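PDB 5HXW: L-amino acid deaminase from Proteus vulgaris, which probably catalyses the FAD-dependent oxidative deamination of L-amino acids to the corresponding 2-keto acids at the bacterial membrane. Local coordinates for residues W242-M247 against F309-K314; P258-Q263 against N331-N336; L316-L319 against D323-V326; F338-H343 against E353-M358. All coordinates share one frame; numbering follows the deposited sequence.

Interaction 1 (W242-M247 against F309-K314); sequences WSRLFM and FTYGYK. With FAD (flavin-adenine dinucleotide), chain G.
R244 and Y311 make a polar side-chain contact that joins helix 243-248 to helix 308-311. The backbones stay far apart, with the CA atoms of R244 and Y311 13.3 Å from each other. R244 spans the gap because its CG is anti to the backbone N (chi1 167°) and the chain runs extended as far as NE. The Y311 hydroxyl arrives over one face of the guanidinium, 3.0 Å above its plane. Y311 OH is 3.3 Å from R244 NH1, but the angle is too poor for a hydrogen bond. The guanidinium and ring planes are inclined by 58°.

Both polar ends are bonded to other residues. R244 NE forms a salt bridge with E307, while NH1 pairs with D253 and also bonds to V254 O. Y311 OH bonds to T256 O. The two carboxylates and the V254 carbonyl hold the guanidinium in place and balance its charge.

Segment 242-247 also borders the FAD adenine. W242 CB is 3.5 Å from FAD N7A, and F246 CD1 is 3.9 Å from FAD N6A. S243 and M247 pack on strands 235-237 and 413-417, and L245 and F246 pack on helix 351-354.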
# COMPACT_ATOMS: atom_id res chain seq x y z
N TRP A 242 -7.60 5.27 -7.75
CA TRP A 242 -8.10 5.95 -8.94
C TRP A 242 -7.66 5.31 -10.26
O TRP A 242 -8.09 5.75 -11.33
CB TRP A 242 -7.67 7.42 -8.92
CG TRP A 242 -8.07 8.14 -7.68
CD1 TRP A 242 -7.34 8.26 -6.53
CD2 TRP A 242 -9.29 8.85 -7.45
NE1 TRP A 242 -8.03 9.00 -5.60
CE2 TRP A 242 -9.23 9.37 -6.14
CE3 TRP A 242 -10.44 9.09 -8.23
CZ2 TRP A 242 -10.28 10.13 -5.58
CZ3 TRP A 242 -11.48 9.84 -7.68
CH2 TRP A 242 -11.39 10.35 -6.36
N SER A 243 -6.81 4.29 -10.18
CA SER A 243 -6.23 3.64 -11.37
C SER A 243 -7.26 3.03 -12.32
O SER A 243 -7.12 3.14 -13.54
CB SER A 243 -5.18 2.60 -10.96
OG SER A 243 -4.07 3.22 -10.33
N ARG A 244 -8.29 2.40 -11.75
CA ARG A 244 -9.42 1.86 -12.53
C ARG A 244 -10.09 2.95 -13.37
O ARG A 244 -10.31 2.78 -14.58
CB ARG A 244 -10.45 1.16 -11.63
CG ARG A 244 -11.75 0.88 -12.35
CD ARG A 244 -12.79 0.14 -11.54
NE ARG A 244 -14.04 0.08 -12.31
CZ ARG A 244 -14.32 -0.80 -13.27
NH1 ARG A 244 -13.46 -1.76 -13.61
NH2 ARG A 244 -15.49 -0.73 -13.90
N LEU A 245 -10.42 4.07 -12.71
CA LEU A 245 -11.11 5.20 -13.34
C LEU A 245 -10.30 5.84 -14.47
O LEU A 245 -10.87 6.25 -15.48
CB LEU A 245 -11.50 6.24 -12.28
CG LEU A 245 -12.43 7.42 -12.60
CD1 LEU A 245 -13.80 6.99 -13.10
CD2 LEU A 245 -12.57 8.30 -11.37
N PHE A 246 -8.97 5.90 -14.30
CA PHE A 246 -8.06 6.39 -15.34
C PHE A 246 -8.08 5.49 -16.58
O PHE A 246 -8.12 5.99 -17.71
CB PHE A 246 -6.64 6.54 -14.79
CG PHE A 246 -5.71 7.28 -15.72
CD1 PHE A 246 -5.66 8.68 -15.71
CD2 PHE A 246 -4.88 6.58 -16.60
CE1 PHE A 246 -4.81 9.36 -16.58
CE2 PHE A 246 -4.02 7.26 -17.47
CZ PHE A 246 -3.99 8.65 -17.45
N MET A 247 -8.06 4.18 -16.37
CA MET A 247 -8.05 3.20 -17.47
C MET A 247 -9.43 2.98 -18.09
O MET A 247 -9.54 2.49 -19.22
CB MET A 247 -7.43 1.87 -17.02
CG MET A 247 -5.99 1.95 -16.52
SD MET A 247 -4.80 2.68 -17.67
CE MET A 247 -4.72 1.44 -18.96
N PHE A 309 -22.20 -4.43 -8.59
CA PHE A 309 -23.25 -5.14 -9.31
C PHE A 309 -22.74 -5.86 -10.56
O PHE A 309 -23.38 -6.80 -11.04
CB PHE A 309 -24.39 -4.18 -9.67
CG PHE A 309 -25.04 -3.53 -8.48
CD1 PHE A 309 -26.04 -4.19 -7.76
CD2 PHE A 309 -24.67 -2.24 -8.08
CE1 PHE A 309 -26.64 -3.59 -6.66
CE2 PHE A 309 -25.27 -1.63 -6.99
CZ PHE A 309 -26.26 -2.31 -6.27
N THR A 310 -21.59 -5.43 -11.08
CA THR A 310 -21.00 -5.97 -12.31
C THR A 310 -20.10 -7.18 -12.04
O THR A 310 -20.31 -8.25 -12.62
CB THR A 310 -20.23 -4.89 -13.10
OG1 THR A 310 -21.08 -3.75 -13.31
CG2 THR A 310 -19.77 -5.41 -14.47
N TYR A 311 -19.10 -7.01 -11.17
CA TYR A 311 -18.10 -8.05 -10.90
C TYR A 311 -17.82 -8.30 -9.41
O TYR A 311 -16.81 -8.92 -9.06
CB TYR A 311 -16.80 -7.79 -11.68
CG TYR A 311 -16.11 -6.47 -11.39
CD1 TYR A 311 -15.23 -6.34 -10.31
CD2 TYR A 311 -16.32 -5.36 -12.21
CE1 TYR A 311 -14.60 -5.13 -10.04
CE2 TYR A 311 -15.69 -4.15 -11.96
CZ TYR A 311 -14.83 -4.04 -10.87
OH TYR A 311 -14.19 -2.85 -10.61
N GLY A 312 -18.73 -7.84 -8.55
CA GLY A 312 -18.67 -8.12 -7.12
C GLY A 312 -18.89 -9.57 -6.75
O GLY A 312 -18.55 -9.99 -5.64
N TYR A 313 -19.45 -10.35 -7.69
CA TYR A 313 -19.63 -11.80 -7.52
C TYR A 313 -18.29 -12.54 -7.43
O TYR A 313 -18.19 -13.57 -6.77
CB TYR A 313 -20.53 -12.38 -8.63
CG TYR A 313 -19.87 -12.57 -9.99
CD1 TYR A 313 -19.85 -11.53 -10.93
CD2 TYR A 313 -19.28 -13.80 -10.34
CE1 TYR A 313 -19.25 -11.70 -12.17
CE2 TYR A 313 -18.68 -13.97 -11.59
CZ TYR A 313 -18.67 -12.93 -12.50
OH TYR A 313 -18.07 -13.10 -13.73
N LYS A 314 -17.28 -11.99 -8.11
CA LYS A 314 -15.91 -12.53 -8.11
C LYS A 314 -15.22 -12.40 -6.74
O LYS A 314 -14.23 -13.07 -6.48
CB LYS A 314 -15.07 -11.84 -9.18
CG LYS A 314 -15.46 -12.17 -10.61
CD LYS A 314 -14.68 -11.32 -11.59
CE LYS A 314 -15.06 -11.62 -13.03
NZ LYS A 314 -14.33 -10.73 -13.97
PA FAD G . -1.33 5.90 -3.27
O1A FAD G . -2.76 6.24 -2.93
O2A FAD G . -0.30 5.97 -2.19
O5B FAD G . -0.85 6.84 -4.48
C5B FAD G . -1.70 7.12 -5.58
C4B FAD G . -1.59 8.60 -5.89
O4B FAD G . -1.98 8.84 -7.24
C3B FAD G . -2.51 9.42 -5.01
O3B FAD G . -1.69 10.36 -4.30
C2B FAD G . -3.46 10.11 -5.98
O2B FAD G . -3.75 11.46 -5.60
C1B FAD G . -2.70 10.07 -7.29
N9A FAD G . -3.56 10.09 -8.50
C8A FAD G . -4.59 9.26 -8.77
N7A FAD G . -5.14 9.54 -9.98
C5A FAD G . -4.45 10.57 -10.49
C6A FAD G . -4.50 11.37 -11.74
N6A FAD G . -5.44 11.09 -12.68
N1A FAD G . -3.60 12.37 -11.91
C2A FAD G . -2.66 12.64 -10.98
N3A FAD G . -2.55 11.96 -9.82
C4A FAD G . -3.40 10.93 -9.53
N1 FAD G . 0.90 -1.61 3.26
C2 FAD G . 1.88 -2.27 3.93
O2 FAD G . 2.86 -2.68 3.27
N3 FAD G . 1.82 -2.50 5.26
C4 FAD G . 0.78 -2.09 6.02
O4 FAD G . 0.76 -2.32 7.25
C4X FAD G . -0.33 -1.34 5.36
N5 FAD G . -1.41 -0.89 6.03
C5X FAD G . -2.42 -0.22 5.40
C6 FAD G . -3.53 0.24 6.12
C7 FAD G . -4.56 0.94 5.48
C7M FAD G . -5.73 1.43 6.29
C8 FAD G . -4.47 1.19 4.01
C8M FAD G . -5.52 1.93 3.23
C9 FAD G . -3.37 0.72 3.30
C9A FAD G . -2.34 0.03 3.93
N10 FAD G . -1.21 -0.43 3.20
C10 FAD G . -0.20 -1.13 3.89
C1' FAD G . -1.13 -0.23 1.75
C2' FAD G . -0.33 0.93 1.20
O2' FAD G . -0.77 2.15 1.81
C3' FAD G . -0.63 1.00 -0.30
O3' FAD G . -0.68 -0.31 -0.90
C4' FAD G . 0.36 1.88 -1.04
O4' FAD G . 0.39 3.22 -0.49
C5' FAD G . -0.03 1.94 -2.51
O5' FAD G . 0.67 3.01 -3.11
P FAD G . 0.10 3.73 -4.42
O1P FAD G . 1.13 4.75 -4.82
O2P FAD G . -0.31 2.68 -5.41
O3P FAD G . -1.27 4.43 -3.93

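Interaction 2 (P258-Q263 against N331-N336); sequences PAYQSQ and NEQLIN. With 16A (cetyl-trimethyl-ammonium), chain I.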
# COMPACT_ATOMS: atom_id res chain seq x y z
N PRO A 258 -13.45 -0.69 -3.93
CA PRO A 258 -12.98 0.07 -2.77
C PRO A 258 -13.09 -0.71 -1.45
O PRO A 258 -14.01 -1.51 -1.27
CB PRO A 258 -13.91 1.29 -2.75
CG PRO A 258 -15.13 0.85 -3.46
CD PRO A 258 -14.63 -0.05 -4.54
N ALA A 259 -12.14 -0.45 -0.56
CA ALA A 259 -12.15 -0.97 0.80
C ALA A 259 -11.69 0.13 1.76
O ALA A 259 -10.86 0.97 1.39
CB ALA A 259 -11.24 -2.18 0.91
N TYR A 260 -12.24 0.13 2.97
CA TYR A 260 -11.91 1.13 3.97
C TYR A 260 -11.53 0.50 5.30
O TYR A 260 -12.10 -0.52 5.70
CB TYR A 260 -13.07 2.11 4.16
CG TYR A 260 -13.15 3.15 3.07
CD1 TYR A 260 -13.88 2.91 1.90
CD2 TYR A 260 -12.49 4.38 3.20
CE1 TYR A 260 -13.96 3.86 0.89
CE2 TYR A 260 -12.57 5.34 2.20
CZ TYR A 260 -13.29 5.08 1.05
OH TYR A 260 -13.36 6.03 0.06
N GLN A 261 -10.57 1.13 5.98
CA GLN A 261 -10.16 0.72 7.32
C GLN A 261 -9.73 1.93 8.15
O GLN A 261 -8.92 2.74 7.70
CB GLN A 261 -9.04 -0.32 7.27
CG GLN A 261 -8.74 -0.97 8.62
CD GLN A 261 -7.56 -1.92 8.57
OE1 GLN A 261 -6.54 -1.66 7.94
NE2 GLN A 261 -7.71 -3.05 9.26
N SER A 262 -10.30 2.02 9.35
CA SER A 262 -9.94 3.06 10.30
C SER A 262 -8.61 2.73 10.97
O SER A 262 -8.31 1.57 11.25
CB SER A 262 -11.04 3.23 11.33
OG SER A 262 -12.25 3.63 10.72
N GLN A 263 -7.81 3.78 11.20
CA GLN A 263 -6.53 3.67 11.90
C GLN A 263 -6.43 4.75 12.98
O GLN A 263 -7.02 5.83 12.86
CB GLN A 263 -5.36 3.84 10.92
CG GLN A 263 -5.27 2.80 9.80
CD GLN A 263 -4.73 1.46 10.25
OE1 GLN A 263 -3.82 1.38 11.10
NE2 GLN A 263 -5.27 0.39 9.68
N ASN A 331 -23.33 3.45 1.88
CA ASN A 331 -23.11 4.85 2.22
C ASN A 331 -23.08 5.75 0.98
O ASN A 331 -23.61 5.38 -0.08
CB ASN A 331 -21.84 5.01 3.08
CG ASN A 331 -20.59 4.54 2.37
OD1 ASN A 331 -20.35 4.87 1.21
ND2 ASN A 331 -19.78 3.76 3.07
N GLU A 332 -22.46 6.92 1.11
CA GLU A 332 -22.41 7.94 0.05
C GLU A 332 -21.55 7.56 -1.16
O GLU A 332 -21.63 8.22 -2.20
CB GLU A 332 -22.02 9.31 0.62
CG GLU A 332 -20.63 9.41 1.25
CD GLU A 332 -20.60 9.01 2.72
OE1 GLU A 332 -21.53 9.38 3.48
OE2 GLU A 332 -19.63 8.33 3.12
N GLN A 333 -20.75 6.50 -1.03
CA GLN A 333 -19.90 6.00 -2.12
C GLN A 333 -20.70 5.50 -3.32
O GLN A 333 -20.26 5.69 -4.46
CB GLN A 333 -18.93 4.92 -1.63
CG GLN A 333 -17.90 5.40 -0.61
CD GLN A 333 -16.95 6.44 -1.17
OE1 GLN A 333 -17.20 7.64 -1.07
NE2 GLN A 333 -15.86 5.98 -1.78
N LEU A 334 -21.85 4.88 -3.06
CA LEU A 334 -22.75 4.44 -4.13
C LEU A 334 -23.21 5.62 -5.00
O LEU A 334 -23.12 5.55 -6.23
CB LEU A 334 -23.96 3.67 -3.57
CG LEU A 334 -24.91 3.02 -4.59
CD1 LEU A 334 -24.27 1.83 -5.30
CD2 LEU A 334 -26.21 2.61 -3.93
N ILE A 335 -23.68 6.67 -4.34
CA ILE A 335 -24.14 7.89 -5.01
C ILE A 335 -23.00 8.57 -5.78
O ILE A 335 -23.19 8.96 -6.93
CB ILE A 335 -24.84 8.86 -4.02
CG1 ILE A 335 -26.03 8.17 -3.29
CG2 ILE A 335 -25.28 10.14 -4.71
CD1 ILE A 335 -27.20 7.73 -4.17
N ASN A 336 -21.82 8.67 -5.15
CA ASN A 336 -20.61 9.17 -5.81
C ASN A 336 -20.21 8.34 -7.03
O ASN A 336 -19.82 8.90 -8.06
CB ASN A 336 -19.43 9.26 -4.83
CG ASN A 336 -19.64 10.28 -3.72
OD1 ASN A 336 -20.45 11.20 -3.83
ND2 ASN A 336 -18.88 10.12 -2.64
C1 16A I . -33.03 -3.63 -3.50
C2 16A I . -32.73 -3.35 -4.96
C3 16A I . -32.97 -1.89 -5.31
C4 16A I . -32.47 -1.60 -6.72
C5 16A I . -31.91 -0.19 -6.83
C6 16A I . -30.41 -0.19 -7.13
C7 16A I . -29.91 1.19 -7.58
C8 16A I . -29.58 2.12 -6.41
C9 16A I . -30.62 3.24 -6.28
C10 16A I . -30.14 4.36 -5.36
C11 16A I . -30.47 4.08 -3.89
C12 16A I . -29.97 5.21 -2.99
C13 16A I . -28.97 4.71 -1.95
C14 16A I . -28.44 5.89 -1.15
C15 16A I . -27.35 5.47 -0.17
C16 16A I . -26.54 6.68 0.33
N1 16A I . -26.60 7.00 1.78
C17 16A I . -27.88 7.64 2.09
C18 16A I . -26.44 5.83 2.66
C19 16A I . -25.57 7.99 2.13
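Y260 and Q333 reach each other through their first torsions, which set CG of both residues beside the backbone N and anti to the carbonyl carbon. Q333 then bends at chi2 (-64°) and turns its amide toward the tyrosine. The two side chains approach from opposite directions. Q333 NE2 stands at the edge of the Y260 ring, near its plane, and is 3.1 Å from Y260 OH. The angle there is poor, so the pair is a close polar contact and not a hydrogen bond. The amide plane is nearly perpendicular to the ring, at 89°.

Q333 sits in the first turn of its helix. N331 is the N-cap, and its OD1 accepts from Q333 N at 2.8 Å, in the carbonyl plane. Q333 OE1 takes a weak bond from N336 ND2.

The head-group end of a cetyl-trimethyl-ammonium (chain I) packs on the first turn of this helix. Its C14 is 3.7 Å from I335 CD1, and its C16, next to the cationic nitrogen, is close to N331 O. That carbonyl may offer the head group some negative potential.

Y260 also packs on P303, S391 and A393. Strand 257-266 runs between strands 293-303 and 386-396, antiparallel to both. Q261 and Q263 of this strand touch FAD, whereas Y260 meets the start of helix 332-339.

Interaction 3 (L316-L319 against D323-V326); sequences LPLL and DFPV. With 16A (cetyl-trimethyl-ammonium), chain J.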
# COMPACT_ATOMS: atom_id res chain seq x y z
N LEU A 316 -16.83 -12.94 -3.83
CA LEU A 316 -17.59 -13.77 -2.88
C LEU A 316 -16.78 -14.85 -2.12
O LEU A 316 -17.08 -15.08 -0.94
CB LEU A 316 -18.83 -14.39 -3.54
CG LEU A 316 -20.03 -13.48 -3.85
CD1 LEU A 316 -20.98 -14.16 -4.82
CD2 LEU A 316 -20.77 -13.05 -2.59
N PRO A 317 -15.76 -15.49 -2.76
CA PRO A 317 -14.88 -16.42 -2.02
C PRO A 317 -14.03 -15.79 -0.90
O PRO A 317 -13.43 -16.52 -0.11
CB PRO A 317 -13.97 -16.99 -3.11
CG PRO A 317 -14.77 -16.89 -4.35
CD PRO A 317 -15.49 -15.58 -4.21
N LEU A 318 -13.96 -14.46 -0.86
CA LEU A 318 -13.31 -13.75 0.25
C LEU A 318 -14.25 -13.64 1.45
O LEU A 318 -13.79 -13.71 2.59
CB LEU A 318 -12.80 -12.37 -0.19
CG LEU A 318 -11.69 -12.28 -1.25
CD1 LEU A 318 -11.56 -10.84 -1.73
CD2 LEU A 318 -10.34 -12.79 -0.75
N LEU A 319 -15.55 -13.51 1.20
CA LEU A 319 -16.56 -13.54 2.26
C LEU A 319 -16.78 -14.94 2.85
O LEU A 319 -17.54 -15.11 3.82
CB LEU A 319 -17.90 -12.95 1.78
CG LEU A 319 -18.02 -11.53 1.20
CD1 LEU A 319 -19.50 -11.18 1.04
CD2 LEU A 319 -17.33 -10.46 2.04
N ASP A 323 -12.93 -15.96 9.56
CA ASP A 323 -11.87 -15.14 10.14
C ASP A 323 -11.64 -13.87 9.30
O ASP A 323 -10.85 -13.00 9.68
CB ASP A 323 -10.57 -15.94 10.28
CG ASP A 323 -10.73 -17.20 11.14
OD1 ASP A 323 -11.51 -17.17 12.13
OD2 ASP A 323 -10.07 -18.21 10.84
N PHE A 324 -12.34 -13.79 8.16
CA PHE A 324 -12.27 -12.64 7.25
C PHE A 324 -13.18 -11.51 7.72
O PHE A 324 -14.36 -11.73 8.02
CB PHE A 324 -12.63 -13.06 5.82
CG PHE A 324 -11.87 -12.31 4.77
CD1 PHE A 324 -10.54 -12.65 4.47
CD2 PHE A 324 -12.47 -11.27 4.06
CE1 PHE A 324 -9.83 -11.97 3.49
CE2 PHE A 324 -11.76 -10.59 3.07
CZ PHE A 324 -10.44 -10.93 2.79
N PRO A 325 -12.63 -10.27 7.78
CA PRO A 325 -13.28 -9.18 8.48
C PRO A 325 -14.01 -8.16 7.60
O PRO A 325 -14.20 -7.01 8.02
CB PRO A 325 -12.10 -8.51 9.19
CG PRO A 325 -10.90 -8.80 8.32
CD PRO A 325 -11.28 -9.86 7.32
N VAL A 326 -14.43 -8.56 6.40
CA VAL A 326 -15.08 -7.63 5.46
C VAL A 326 -16.58 -7.46 5.74
O VAL A 326 -17.34 -8.43 5.72
CB VAL A 326 -14.78 -7.96 3.97
CG1 VAL A 326 -15.67 -7.17 3.03
CG2 VAL A 326 -13.33 -7.64 3.66
C1 16A J . -20.93 -8.93 -3.02
C2 16A J . -19.93 -7.79 -3.08
C3 16A J . -18.59 -8.22 -2.51
C4 16A J . -17.64 -7.03 -2.40
C5 16A J . -16.55 -7.28 -1.37
C6 16A J . -15.26 -6.58 -1.77
C7 16A J . -14.10 -7.01 -0.87
C8 16A J . -13.10 -5.87 -0.71
C9 16A J . -11.68 -6.43 -0.60
C10 16A J . -11.09 -6.16 0.78
C11 16A J . -10.25 -7.33 1.26
C12 16A J . -8.76 -7.02 1.15
C13 16A J . -8.08 -7.06 2.52
C14 16A J . -6.70 -6.41 2.45
C15 16A J . -6.44 -5.56 3.69
C16 16A J . -4.94 -5.57 4.05
N1 16A J . -4.39 -4.36 4.71
C17 16A J . -3.00 -4.65 5.07
C18 16A J . -4.37 -3.19 3.82
C19 16A J . -5.10 -4.01 5.95
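L318 meets F324 with both backbone and side chain. L318 O lies over one face of the phenyl ring, 3.1 Å from F324 CD2. L318 CB is 3.9 Å from F324 CE2, and L318 CD2 is 4.0 Å from F324 CZ. P325 CD lies over the rim of the opposite face. Beside the ring, L319 CD2 touches V326 CG1 at 3.8 Å, the two side chains crossing at about a right angle.

V326 serves two neighbours because its methyls diverge. CG1 is anti to the backbone N (chi1 168°) and faces L319, while CG2 packs 3.9 Å from C11 of a cetyl-trimethyl-ammonium (chain J). The same carbon sits at the edge of the F324 ring, 3.9 Å from F324 CZ.

Further out, E400 touches both L318 and F324. V326 rests on I300 and A302 of strand 293-303, and P325 shares a backbone hydrogen bond with I300. These contacts join the loop to strand 293-303.

The contact is mainly apolar, with one backbone carbonyl oxygen set against the ring face. With a methyl and a ring edge turned to the alkyl tail, V326 and F324 form part of the apolar wall of the pocket that holds it.

Interaction 4 (F338-H343 against E353-M358); sequences FMQSTH and EQFRNM. With 16A (cetyl-trimethyl-ammonium), chain H.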
# COMPACT_ATOMS: atom_id res chain seq x y z
N PHE A 338 -22.18 6.47 -9.01
CA PHE A 338 -23.11 6.69 -10.12
C PHE A 338 -22.93 8.05 -10.80
O PHE A 338 -23.27 8.21 -11.97
CB PHE A 338 -24.57 6.49 -9.68
CG PHE A 338 -25.01 5.05 -9.67
CD1 PHE A 338 -25.07 4.31 -10.85
CD2 PHE A 338 -25.37 4.44 -8.47
CE1 PHE A 338 -25.48 2.98 -10.84
CE2 PHE A 338 -25.78 3.11 -8.45
CZ PHE A 338 -25.83 2.38 -9.64
N MET A 339 -22.39 9.02 -10.06
CA MET A 339 -22.17 10.36 -10.62
C MET A 339 -20.71 10.66 -11.03
O MET A 339 -20.39 11.77 -11.44
CB MET A 339 -22.80 11.45 -9.75
CG MET A 339 -22.08 11.82 -8.47
SD MET A 339 -23.13 12.78 -7.36
CE MET A 339 -23.99 13.89 -8.47
N GLN A 340 -19.85 9.65 -10.90
CA GLN A 340 -18.55 9.65 -11.57
C GLN A 340 -18.78 9.19 -13.00
O GLN A 340 -19.37 8.13 -13.23
CB GLN A 340 -17.57 8.71 -10.86
CG GLN A 340 -16.86 9.32 -9.66
CD GLN A 340 -16.11 8.29 -8.83
OE1 GLN A 340 -15.75 7.21 -9.30
NE2 GLN A 340 -15.87 8.63 -7.57
N SER A 341 -18.32 10.00 -13.95
CA SER A 341 -18.38 9.64 -15.37
C SER A 341 -17.44 8.49 -15.70
O SER A 341 -16.40 8.32 -15.06
CB SER A 341 -18.06 10.85 -16.25
OG SER A 341 -19.20 11.67 -16.42
N THR A 342 -17.85 7.68 -16.67
CA THR A 342 -17.02 6.59 -17.20
C THR A 342 -16.14 7.11 -18.33
O THR A 342 -15.10 6.52 -18.64
CB THR A 342 -17.87 5.39 -17.68
OG1 THR A 342 -18.76 5.81 -18.72
CG2 THR A 342 -18.68 4.79 -16.53
N HIS A 343 -16.57 8.22 -18.94
CA HIS A 343 -15.85 8.87 -20.04
C HIS A 343 -15.91 10.38 -19.97
O HIS A 343 -16.94 10.96 -19.61
CB HIS A 343 -16.35 8.37 -21.40
CG HIS A 343 -15.81 7.03 -21.77
ND1 HIS A 343 -16.39 5.85 -21.36
CD2 HIS A 343 -14.72 6.68 -22.50
CE1 HIS A 343 -15.70 4.83 -21.82
NE2 HIS A 343 -14.68 5.30 -22.52
N GLU A 353 -10.39 15.81 -10.71
CA GLU A 353 -10.49 17.21 -10.28
C GLU A 353 -11.78 17.42 -9.48
O GLU A 353 -11.78 18.14 -8.48
CB GLU A 353 -10.46 18.15 -11.49
CG GLU A 353 -9.20 18.07 -12.34
CD GLU A 353 -9.42 18.54 -13.76
OE1 GLU A 353 -9.43 17.68 -14.67
OE2 GLU A 353 -9.59 19.76 -13.98
N GLN A 354 -12.85 16.76 -9.93
CA GLN A 354 -14.19 16.84 -9.33
C GLN A 354 -14.24 16.22 -7.92
O GLN A 354 -14.95 16.72 -7.04
CB GLN A 354 -15.20 16.15 -10.25
CG GLN A 354 -16.63 16.66 -10.14
CD GLN A 354 -17.50 16.15 -11.27
OE1 GLN A 354 -17.76 14.95 -11.39
NE2 GLN A 354 -17.97 17.07 -12.11
N PHE A 355 -13.50 15.14 -7.74
CA PHE A 355 -13.41 14.42 -6.48
C PHE A 355 -11.95 14.39 -6.01
O PHE A 355 -11.49 13.37 -5.49
CB PHE A 355 -13.96 12.99 -6.63
CG PHE A 355 -15.44 12.93 -6.94
CD1 PHE A 355 -16.38 12.89 -5.91
CD2 PHE A 355 -15.89 12.87 -8.26
CE1 PHE A 355 -17.74 12.82 -6.19
CE2 PHE A 355 -17.25 12.80 -8.55
CZ PHE A 355 -18.17 12.77 -7.51
N ARG A 356 -11.24 15.51 -6.19
CA ARG A 356 -9.79 15.60 -5.95
C ARG A 356 -9.35 15.08 -4.57
O ARG A 356 -8.46 14.23 -4.49
CB ARG A 356 -9.28 17.04 -6.18
CG ARG A 356 -7.78 17.22 -5.97
CD ARG A 356 -7.36 18.67 -6.09
NE ARG A 356 -7.04 19.03 -7.47
CZ ARG A 356 -7.86 19.67 -8.30
NH1 ARG A 356 -9.08 20.04 -7.92
NH2 ARG A 356 -7.46 19.94 -9.53
N ASN A 357 -9.98 15.59 -3.52
CA ASN A 357 -9.62 15.24 -2.15
C ASN A 357 -10.68 14.37 -1.51
O ASN A 357 -11.86 14.74 -1.45
CB ASN A 357 -9.36 16.51 -1.33
CG ASN A 357 -8.36 17.45 -1.99
OD1 ASN A 357 -7.28 17.03 -2.41
ND2 ASN A 357 -8.71 18.72 -2.10
N MET A 358 -10.26 13.19 -1.05
CA MET A 358 -11.14 12.24 -0.36
C MET A 358 -11.52 12.81 1.00
O MET A 358 -10.69 13.43 1.68
CB MET A 358 -10.48 10.87 -0.20
CG MET A 358 -9.97 10.25 -1.49
SD MET A 358 -9.44 8.53 -1.36
CE MET A 358 -8.09 8.63 -0.17
C1 16A H . -37.32 6.70 -4.56
C2 16A H . -35.83 6.46 -4.58
C3 16A H . -35.14 7.43 -5.54
C4 16A H . -33.63 7.43 -5.33
C5 16A H . -32.92 8.01 -6.55
C6 16A H . -31.70 8.83 -6.15
C7 16A H . -30.54 8.55 -7.10
C8 16A H . -29.65 9.78 -7.27
C9 16A H . -28.22 9.36 -7.59
C10 16A H . -27.57 10.31 -8.59
C11 16A H . -27.52 9.70 -9.98
C12 16A H . -26.22 10.08 -10.68
C13 16A H . -26.44 11.16 -11.73
C14 16A H . -26.12 10.62 -13.11
C15 16A H . -25.16 11.53 -13.87
C16 16A H . -23.81 10.83 -14.09
N1 16A H . -23.47 10.37 -15.46
C17 16A H . -24.41 9.35 -15.99
C18 16A H . -23.39 11.49 -16.43
C19 16A H . -22.15 9.74 -15.40
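Q340 and F355 face each other with CA atoms 8.7 Å apart, Q340 lying near the end of helix 332-339 and F355 being the first residue to leave helical geometry after helix 351-354. The phenyl ring of F355 points into the other segment and gathers two side chains. Q340 runs extended beyond CG, which carries its amide across the ring. Q340 CG is 3.7 Å from F355 CE2. Q340 NE2 lies over the centre of one face, 4.3 Å above the plane, with the amide tilted 68° to the ring. M339 comes to the edge instead. Its CG sits between the backbone N and the carbonyl carbon (chi1 76°), which places it near the ring plane, 4.1 Å from F355 CZ.

A cetyl-trimethyl-ammonium (chain H) lies along 338-341. M339 CB is 3.8 Å from its C12. F338 O approaches its C16, and S341 OG is 3.7 Å from its methyl C19. F355 also touches W242, and R356 O bonds to NZ of K68, an FAD-binding residue.

Across the two segments the contact is van der Waals packing on an aromatic ring, with no hydrogen bond or salt bridge between them. The 338-341 segment has a mixed character: carbons meet the phenyl and the tail, while oxygens near the ammonium group probably favour its positive charge.

Overall arrangement
Interaction 1 is partly buried, and the other three lie at the surface. Interactions 2 and 4 share helix 332-339, one using its capped start and the other its end, and they touch where N336 meets F355. Interaction 1 adjoins both: F309 packs on L334, and W242 and L245 pack against 353-358 and 338-343. Interaction 3 touches none of the others; its nearest atoms are about 6 Å from interaction 2 and about 17 Å from interaction 4. Salt bridges hold the arginine of interaction 1, whose neighbours W242 and F246 touch FAD. Polar groups meet in interaction 2, with a detergent head group on its helix. Packing beside detergent tails dominates interactions 3 and 4.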